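Local structure of beta-N-acetylglucosaminidase (Thermotoga maritima, 3WO8) at residues L16-F20 / Y38-G42; E76-L80 / D139-Y143; R396-E400 / D413-P419. The protein probably hydrolyses terminal non-reducing N-acetyl-D-hexosamine residues from N-acetyl-beta-D-hexosaminides, as a family 3 glycoside hydrolase with a TIM barrel. All coordinates share one frame; numbering follows the deposited sequence.

Contact 1: residues L16-F20 / Y38-G42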
loop_
_atom_site.group_PDB
_atom_site.type_symbol
_atom_site.label_atom_id
_atom_site.label_comp_id
_atom_site.label_asym_id
_atom_site.label_seq_id
_atom_site.Cartn_x
_atom_site.Cartn_y
_atom_site.Cartn_z
ATOM N N LEU B 16 -31.000 3.091 -16.729
ATOM C CA LEU B 16 -31.290 2.325 -15.498
ATOM C C LEU B 16 -30.132 1.414 -15.012
ATOM O O LEU B 16 -30.248 0.696 -14.007
ATOM C CB LEU B 16 -32.584 1.497 -15.653
ATOM C CG LEU B 16 -32.822 0.629 -16.895
ATOM C CD1 LEU B 16 -34.027 -0.269 -16.681
ATOM C CD2 LEU B 16 -33.063 1.468 -18.143
ATOM N N GLY B 17 -29.011 1.459 -15.724
ATOM C CA GLY B 17 -27.740 0.978 -15.182
ATOM C C GLY B 17 -27.377 1.728 -13.901
ATOM O O GLY B 17 -26.723 1.161 -13.006
ATOM N N LYS B 18 -27.828 2.988 -13.807
ATOM C CA LYS B 18 -27.704 3.782 -12.582
ATOM C C LYS B 18 -28.239 3.101 -11.326
ATOM O O LYS B 18 -27.836 3.465 -10.224
ATOM C CB LYS B 18 -28.406 5.137 -12.716
ATOM C CG LYS B 18 -27.540 6.274 -13.187
ATOM C CD LYS B 18 -26.951 6.029 -14.566
ATOM C CE LYS B 18 -25.941 7.116 -14.891
ATOM N NZ LYS B 18 -25.366 6.921 -16.241
ATOM N N LEU B 19 -29.142 2.136 -11.473
ATOM C CA LEU B 19 -29.759 1.493 -10.305
ATOM C C LEU B 19 -28.978 0.355 -9.702
ATOM O O LEU B 19 -29.366 -0.188 -8.647
ATOM C CB LEU B 19 -31.174 1.023 -10.635
ATOM C CG LEU B 19 -32.238 2.094 -10.389
ATOM C CD1 LEU B 19 -31.736 3.277 -9.560
ATOM C CD2 LEU B 19 -32.744 2.640 -11.699
ATOM N N PHE B 20 -27.848 0.024 -10.324
ATOM C CA PHE B 20 -27.122 -1.154 -9.924
ATOM C C PHE B 20 -25.684 -0.932 -9.475
ATOM O O PHE B 20 -24.915 -0.210 -10.115
ATOM C CB PHE B 20 -27.150 -2.123 -11.077
ATOM C CG PHE B 20 -28.476 -2.796 -11.258
ATOM C CD1 PHE B 20 -28.937 -3.712 -10.312
ATOM C CD2 PHE B 20 -29.260 -2.523 -12.375
ATOM C CE1 PHE B 20 -30.156 -4.336 -10.474
ATOM C CE2 PHE B 20 -30.471 -3.158 -12.544
ATOM C CZ PHE B 20 -30.921 -4.054 -11.592
ATOM N N TYR B 38 -24.858 -3.617 -20.019
ATOM C CA TYR B 38 -25.666 -2.894 -19.046
ATOM C C TYR B 38 -24.639 -1.910 -18.572
ATOM O O TYR B 38 -23.446 -2.117 -18.799
ATOM C CB TYR B 38 -26.100 -3.805 -17.914
ATOM C CG TYR B 38 -26.515 -5.195 -18.362
ATOM C CD1 TYR B 38 -25.587 -6.221 -18.462
ATOM C CD2 TYR B 38 -27.838 -5.483 -18.699
ATOM C CE1 TYR B 38 -25.959 -7.494 -18.872
ATOM C CE2 TYR B 38 -28.214 -6.758 -19.112
ATOM C CZ TYR B 38 -27.272 -7.763 -19.187
ATOM O OH TYR B 38 -27.607 -9.047 -19.560
ATOM N N ARG B 39 -25.019 -0.825 -17.943
ATOM C CA ARG B 39 -23.955 0.134 -17.628
ATOM C C ARG B 39 -24.059 0.415 -16.164
ATOM O O ARG B 39 -24.529 1.478 -15.741
ATOM C CB ARG B 39 -24.026 1.380 -18.521
ATOM C CG ARG B 39 -23.620 1.098 -19.980
ATOM C CD ARG B 39 -22.678 2.143 -20.593
ATOM N NE ARG B 39 -23.052 3.509 -20.199
ATOM C CZ ARG B 39 -24.018 4.246 -20.761
ATOM N NH1 ARG B 39 -24.710 3.766 -21.779
ATOM N NH2 ARG B 39 -24.287 5.481 -20.312
ATOM N N PRO B 40 -23.659 -0.578 -15.369
ATOM C CA PRO B 40 -23.882 -0.469 -13.943
ATOM C C PRO B 40 -23.080 0.722 -13.451
ATOM O O PRO B 40 -22.010 0.997 -13.994
ATOM C CB PRO B 40 -23.382 -1.801 -13.396
ATOM C CG PRO B 40 -22.469 -2.344 -14.437
ATOM C CD PRO B 40 -22.826 -1.728 -15.741
ATOM N N THR B 41 -23.621 1.472 -12.502
ATOM C CA THR B 41 -22.963 2.695 -12.061
ATOM C C THR B 41 -21.920 2.307 -11.006
ATOM O O THR B 41 -20.772 2.754 -11.061
ATOM C CB THR B 41 -23.997 3.777 -11.595
ATOM O OG1 THR B 41 -24.218 4.708 -12.662
ATOM C CG2 THR B 41 -23.521 4.580 -10.382
ATOM N N GLY B 42 -22.339 1.450 -10.077
ATOM C CA GLY B 42 -21.531 1.038 -8.934
ATOM C C GLY B 42 -20.626 -0.161 -9.208
ATOM O O GLY B 42 -21.104 -1.239 -9.534
HETATM O O HOH W 1 -22.680 5.101 -15.249
#
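The backbones of Gly17 and Pro40 run close together, CA to CA 4.3 Å, and beyond them Phe20 O accepts a nearly straight hydrogen bond from Gly42 N (3.1 Å, 163° at the hydrogen), with the donor in the carbonyl plane. Thr41 N is shared more loosely, giving weak bonds to both Gly17 O and Phe20 O. Glycine suits position 17 because a CB there would run into Arg39 O; instead, Gly17 CA makes a CA-H...O contact with that oxygen at 3.3 Å. Lys18 starts away from the other segment, but a bend at its second torsion (chi2 61°) takes the chain across Thr41, with Lys18 CD 3.6 Å from Thr41 OG1. A water bonds to that hydroxyl and, weakly, to Lys18 NZ. Between the side chains, Phe20 meets Pro40 CB to CB, and Phe20 O also lies against the proline, while the phenylalanine side chain leads off to Leu292 of helix 292-304. Val320 of helix 310-326 packs on both Lys18 and Thr41. The pairing starts the neighbouring parallel strands 20-24 and 42-45, which helix 29-37 connects in a right-handed beta-alpha-beta crossover, at the N-terminal end of a TIM barrel.

Contact 2: residues E76-L80 / D139-Y143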
loop_
_atom_site.group_PDB
_atom_site.type_symbol
_atom_site.label_atom_id
_atom_site.label_comp_id
_atom_site.label_asym_id
_atom_site.label_seq_id
_atom_site.Cartn_x
_atom_site.Cartn_y
_atom_site.Cartn_z
ATOM N N GLU B 76 -12.942 -0.991 5.466
ATOM C CA GLU B 76 -13.354 -0.367 6.722
ATOM C C GLU B 76 -12.166 0.079 7.562
ATOM O O GLU B 76 -12.206 1.141 8.164
ATOM C CB GLU B 76 -14.176 -1.367 7.555
ATOM C CG GLU B 76 -15.477 -1.772 6.885
ATOM C CD GLU B 76 -16.343 -2.696 7.727
ATOM O OE1 GLU B 76 -15.999 -2.971 8.898
ATOM O OE2 GLU B 76 -17.371 -3.147 7.188
ATOM N N GLY B 77 -11.101 -0.722 7.566
ATOM C CA GLY B 77 -9.982 -0.529 8.502
ATOM C C GLY B 77 -10.188 -1.495 9.655
ATOM O O GLY B 77 -11.319 -1.841 9.984
ATOM N N GLY B 78 -9.111 -1.987 10.227
ATOM C CA GLY B 78 -9.228 -2.951 11.288
ATOM C C GLY B 78 -9.460 -4.302 10.669
ATOM O O GLY B 78 -8.734 -4.683 9.728
ATOM N N GLN B 79 -10.451 -5.017 11.214
ATOM C CA GLN B 79 -10.837 -6.358 10.796
ATOM C C GLN B 79 -10.981 -6.551 9.288
ATOM O O GLN B 79 -10.533 -7.567 8.746
ATOM C CB GLN B 79 -12.171 -6.737 11.406
ATOM C CG GLN B 79 -12.390 -8.238 11.412
ATOM C CD GLN B 79 -13.788 -8.643 11.840
ATOM O OE1 GLN B 79 -14.216 -8.390 12.975
ATOM N NE2 GLN B 79 -14.496 -9.303 10.941
ATOM N N LEU B 80 -11.598 -5.586 8.613
ATOM C CA LEU B 80 -11.831 -5.719 7.206
ATOM C C LEU B 80 -10.944 -4.754 6.502
ATOM O O LEU B 80 -11.171 -3.546 6.570
ATOM C CB LEU B 80 -13.303 -5.459 6.854
ATOM C CG LEU B 80 -14.244 -6.648 6.817
ATOM C CD1 LEU B 80 -13.915 -7.605 7.943
ATOM C CD2 LEU B 80 -15.690 -6.170 6.913
ATOM N N ASP B 139 -18.439 -6.744 16.775
ATOM C CA ASP B 139 -17.695 -6.255 17.944
ATOM C C ASP B 139 -16.530 -5.283 17.622
ATOM O O ASP B 139 -16.654 -4.072 17.885
ATOM C CB ASP B 139 -17.255 -7.402 18.910
ATOM C CG ASP B 139 -16.516 -8.556 18.219
ATOM O OD1 ASP B 139 -15.625 -8.278 17.380
ATOM O OD2 ASP B 139 -16.804 -9.740 18.554
ATOM N N ILE B 140 -15.427 -5.781 17.045
ATOM C CA ILE B 140 -14.285 -4.897 16.737
ATOM C C ILE B 140 -14.525 -3.947 15.584
ATOM O O ILE B 140 -13.820 -2.957 15.472
ATOM C CB ILE B 140 -12.940 -5.618 16.503
ATOM C CG1 ILE B 140 -12.998 -6.599 15.320
ATOM C CG2 ILE B 140 -12.511 -6.330 17.772
ATOM C CD1 ILE B 140 -11.630 -6.963 14.770
ATOM N N ARG B 141 -15.538 -4.231 14.779
ATOM C CA ARG B 141 -15.957 -3.365 13.680
ATOM C C ARG B 141 -16.878 -2.199 14.041
ATOM O O ARG B 141 -17.304 -1.440 13.145
ATOM C CB ARG B 141 -16.724 -4.201 12.664
ATOM C CG ARG B 141 -15.871 -5.123 11.848
ATOM C CD ARG B 141 -16.734 -5.988 10.964
ATOM N NE ARG B 141 -17.473 -5.183 9.992
ATOM C CZ ARG B 141 -18.505 -5.623 9.288
ATOM N NH1 ARG B 141 -18.947 -6.856 9.457
ATOM N NH2 ARG B 141 -19.110 -4.828 8.422
ATOM N N SER B 142 -17.280 -2.122 15.309
ATOM C CA SER B 142 -18.148 -1.056 15.772
ATOM C C SER B 142 -17.295 -0.092 16.568
ATOM O O SER B 142 -16.367 -0.503 17.248
ATOM C CB SER B 142 -19.260 -1.604 16.684
ATOM O OG SER B 142 -19.794 -0.593 17.549
ATOM N N TYR B 143 -17.655 1.177 16.539
ATOM C CA TYR B 143 -17.014 2.141 17.415
ATOM C C TYR B 143 -17.179 1.795 18.884
ATOM O O TYR B 143 -16.291 2.091 19.664
ATOM C CB TYR B 143 -17.546 3.537 17.144
ATOM C CG TYR B 143 -17.049 4.086 15.843
ATOM C CD1 TYR B 143 -15.698 4.365 15.672
ATOM C CD2 TYR B 143 -17.915 4.294 14.771
ATOM C CE1 TYR B 143 -15.228 4.873 14.477
ATOM C CE2 TYR B 143 -17.460 4.788 13.571
ATOM C CZ TYR B 143 -16.112 5.084 13.428
ATOM O OH TYR B 143 -15.621 5.597 12.240
HETATM O O HOH W 2 -15.480 -1.335 10.875
#
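Arg141 and Glu76 form a salt bridge between two loops of the TIM barrel, those following strands 70-72 and 121-122, at the C-terminal ends of the strands. Arg141 grips the carboxylate side-on: NE donates to Glu76 OE1 at 2.9 Å and NH2 to Glu76 OE2 at 2.7 Å, each oxygen using its syn lone pair. The fit is imperfectly flat, the carboxylate and guanidinium planes lying 36° apart. A bend at the third torsion (chi3 63°) turns the arginine's head toward the glutamate, while Leu80 CD2 sits 3.6 Å above the centre of one guanidinium face, an apolar lid suited to a flat cation. Alongside, Gln79 and Ile140 cross at about a right angle. The glutamine's CB lies 3.4 Å from Ile140 CD1, and its OE1 approaches Ile140 CG1 at 3.2 Å. Gly77 and Gly78 suit the turn between Glu76 and Gln79, as their backbone angles would press a CB against the preceding carbonyl. The second subunit also reaches this region: its Arg441 forms a salt bridge with Asp139, and its Lys461 bonds to Gly78 O. Because Glu76 OE2 also pairs with Lys171, a single carboxylate faces two cations, which probably fixes its orientation and ties the Arg141 loop to the barrel wall.

Contact 3: residues R396-E400 / D413-P419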
loop_
_atom_site.group_PDB
_atom_site.type_symbol
_atom_site.label_atom_id
_atom_site.label_comp_id
_atom_site.label_asym_id
_atom_site.label_seq_id
_atom_site.Cartn_x
_atom_site.Cartn_y
_atom_site.Cartn_z
ATOM N N ARG B 396 11.992 -22.818 -16.214
ATOM C CA ARG B 396 12.794 -21.792 -15.642
ATOM C C ARG B 396 14.240 -21.991 -16.023
ATOM O O ARG B 396 14.798 -23.034 -15.740
ATOM C CB ARG B 396 12.667 -21.876 -14.120
ATOM C CG ARG B 396 11.260 -21.658 -13.548
ATOM C CD ARG B 396 10.558 -20.392 -14.051
ATOM N NE ARG B 396 11.183 -19.166 -13.549
ATOM C CZ ARG B 396 10.843 -18.565 -12.403
ATOM N NH1 ARG B 396 9.889 -19.057 -11.629
ATOM N NH2 ARG B 396 11.444 -17.452 -12.029
ATOM N N TYR B 397 14.872 -20.993 -16.632
ATOM C CA TYR B 397 16.297 -21.122 -17.017
ATOM C C TYR B 397 17.149 -20.096 -16.337
ATOM O O TYR B 397 16.632 -19.097 -15.866
ATOM C CB TYR B 397 16.480 -20.978 -18.500
ATOM C CG TYR B 397 16.194 -19.602 -19.018
ATOM C CD1 TYR B 397 14.913 -19.223 -19.352
ATOM C CD2 TYR B 397 17.218 -18.688 -19.220
ATOM C CE1 TYR B 397 14.644 -17.960 -19.844
ATOM C CE2 TYR B 397 16.965 -17.434 -19.720
ATOM C CZ TYR B 397 15.675 -17.081 -20.020
ATOM O OH TYR B 397 15.440 -15.853 -20.526
ATOM N N THR B 398 18.456 -20.342 -16.269
ATOM C CA THR B 398 19.361 -19.390 -15.579
ATOM C C THR B 398 19.899 -18.488 -16.654
ATOM O O THR B 398 20.205 -18.933 -17.766
ATOM C CB THR B 398 20.476 -20.027 -14.692
ATOM O OG1 THR B 398 21.327 -20.866 -15.466
ATOM C CG2 THR B 398 19.867 -20.879 -13.543
ATOM N N VAL B 399 19.938 -17.203 -16.331
ATOM C CA VAL B 399 20.162 -16.189 -17.323
ATOM C C VAL B 399 21.495 -16.429 -18.004
ATOM O O VAL B 399 21.606 -16.347 -19.212
ATOM C CB VAL B 399 20.060 -14.782 -16.691
ATOM C CG1 VAL B 399 21.263 -13.882 -17.022
ATOM C CG2 VAL B 399 18.781 -14.131 -17.156
ATOM N N GLU B 400 22.494 -16.753 -17.196
ATOM C CA GLU B 400 23.885 -16.982 -17.653
ATOM C C GLU B 400 24.067 -18.208 -18.576
ATOM O O GLU B 400 24.981 -18.214 -19.385
ATOM C CB GLU B 400 24.891 -17.009 -16.459
ATOM C CG GLU B 400 24.440 -17.742 -15.184
ATOM C CD GLU B 400 23.444 -16.961 -14.271
ATOM O OE1 GLU B 400 23.144 -17.455 -13.158
ATOM O OE2 GLU B 400 22.937 -15.866 -14.635
ATOM N N ASP B 413 9.826 -16.332 -24.786
ATOM C CA ASP B 413 11.150 -16.373 -24.173
ATOM C C ASP B 413 11.431 -15.063 -23.532
ATOM O O ASP B 413 11.732 -14.093 -24.200
ATOM C CB ASP B 413 12.243 -16.639 -25.196
ATOM C CG ASP B 413 13.615 -16.624 -24.576
ATOM O OD1 ASP B 413 13.683 -16.443 -23.340
ATOM O OD2 ASP B 413 14.620 -16.811 -25.306
ATOM N N PHE B 414 11.335 -15.029 -22.216
ATOM C CA PHE B 414 11.433 -13.782 -21.503
ATOM C C PHE B 414 12.896 -13.625 -21.147
ATOM O O PHE B 414 13.461 -14.473 -20.469
ATOM C CB PHE B 414 10.588 -13.829 -20.258
ATOM C CG PHE B 414 9.118 -13.935 -20.516
ATOM C CD1 PHE B 414 8.524 -15.151 -20.637
ATOM C CD2 PHE B 414 8.313 -12.801 -20.515
ATOM C CE1 PHE B 414 7.152 -15.236 -20.844
ATOM C CE2 PHE B 414 6.950 -12.868 -20.723
ATOM C CZ PHE B 414 6.369 -14.099 -20.878
ATOM N N VAL B 415 13.480 -12.525 -21.620
ATOM C CA VAL B 415 14.896 -12.263 -21.557
ATOM C C VAL B 415 15.181 -11.111 -20.618
ATOM O O VAL B 415 14.705 -10.002 -20.817
ATOM C CB VAL B 415 15.418 -11.849 -22.934
ATOM C CG1 VAL B 415 16.906 -11.615 -22.863
ATOM C CG2 VAL B 415 15.106 -12.917 -23.959
ATOM N N ALA B 416 15.953 -11.389 -19.583
ATOM C CA ALA B 416 16.421 -10.363 -18.678
ATOM C C ALA B 416 17.618 -9.696 -19.319
ATOM O O ALA B 416 17.658 -8.483 -19.510
ATOM C CB ALA B 416 16.815 -10.991 -17.339
ATOM N N ASP B 417 18.604 -10.507 -19.644
ATOM C CA ASP B 417 19.768 -10.043 -20.337
ATOM C C ASP B 417 20.490 -11.212 -20.994
ATOM O O ASP B 417 20.085 -12.371 -20.873
ATOM C CB ASP B 417 20.686 -9.261 -19.382
ATOM C CG ASP B 417 21.360 -10.132 -18.345
ATOM O OD1 ASP B 417 20.648 -10.717 -17.516
ATOM O OD2 ASP B 417 22.603 -10.190 -18.337
ATOM N N ILE B 418 21.562 -10.902 -21.700
ATOM C CA ILE B 418 22.296 -11.905 -22.454
ATOM C C ILE B 418 23.790 -11.726 -22.126
ATOM O O ILE B 418 24.508 -11.025 -22.812
ATOM C CB ILE B 418 21.957 -11.798 -23.957
ATOM C CG1 ILE B 418 21.949 -10.347 -24.452
ATOM C CG2 ILE B 418 20.532 -12.263 -24.212
ATOM C CD1 ILE B 418 23.257 -9.570 -24.391
ATOM N N PRO B 419 24.264 -12.339 -21.039
ATOM C CA PRO B 419 25.640 -12.045 -20.620
ATOM C C PRO B 419 26.736 -12.702 -21.468
ATOM O O PRO B 419 27.809 -12.134 -21.610
ATOM C CB PRO B 419 25.694 -12.572 -19.183
ATOM C CG PRO B 419 24.641 -13.624 -19.116
ATOM C CD PRO B 419 23.619 -13.353 -20.191
#
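Tyr397 supplies the polar link between the segments, its hydroxyl reaching Phe414 O near the plane of its ring. The modelled separation of Tyr397 OH and Phe414 O, 2.4 Å, is too short to trust in detail, but the tyrosine is the donor. Its CG stands between the backbone N and the carbonyl carbon (chi1 68°), which aims the ring at strand 411-415, the next but one in the sheet. The Asp413 carboxylate stands nearly perpendicular to that ring, at 79°, and its OD1 comes no closer than 3.4 Å to Tyr397 OH. His427 of helix 421-429 also meets the tyrosine ring. Were a phenylalanine here, the ring could still fill its place, but Phe414 O would probably lose the hydroxyl that now ties the two segments together.

Apolar contacts take over further along. Val399 spreads its branches over the other segment: CG2 touches Ala416 CB at 3.7 Å, and CG1 meets Pro419 CG at 4.0 Å. A small alanine leaves room for the branched valine, and the compact proline ring also packs against the backbone, with Pro419 CG 3.7 Å from Glu400 CA. Asp417 adds a mixed contact, its OD1 lying 3.3 Å from Val399 CG1.

Strands 391-397 and 411-415 flank strand 357-363 in a parallel run, so Tyr397 spans past the strand between them, touching Leu361 and Pro363. From 357-363 the chain first passes to one neighbour and then to the other, the reversal of direction found in doubly wound, Rossmann-like alpha/beta domains.

Contacts 1 and 2 belong to the same TIM barrel, their centres 29 Å apart and their nearest atoms about 17 Å apart. Contact 1 joins loops entering the strands, whereas contact 2 joins loops leaving them, the end where TIM-barrel enzymes carry their active sites. Contact 3 lies in the C-terminal domain, its centre 47 Å from each of the others, and none of the three touches another. The domains meet again through the dimer: Thr373 and Arg441 of the second subunit, from the same kind of domain that holds contact 3, reach contact 2, consistent with a dimer architecture associated with the active site.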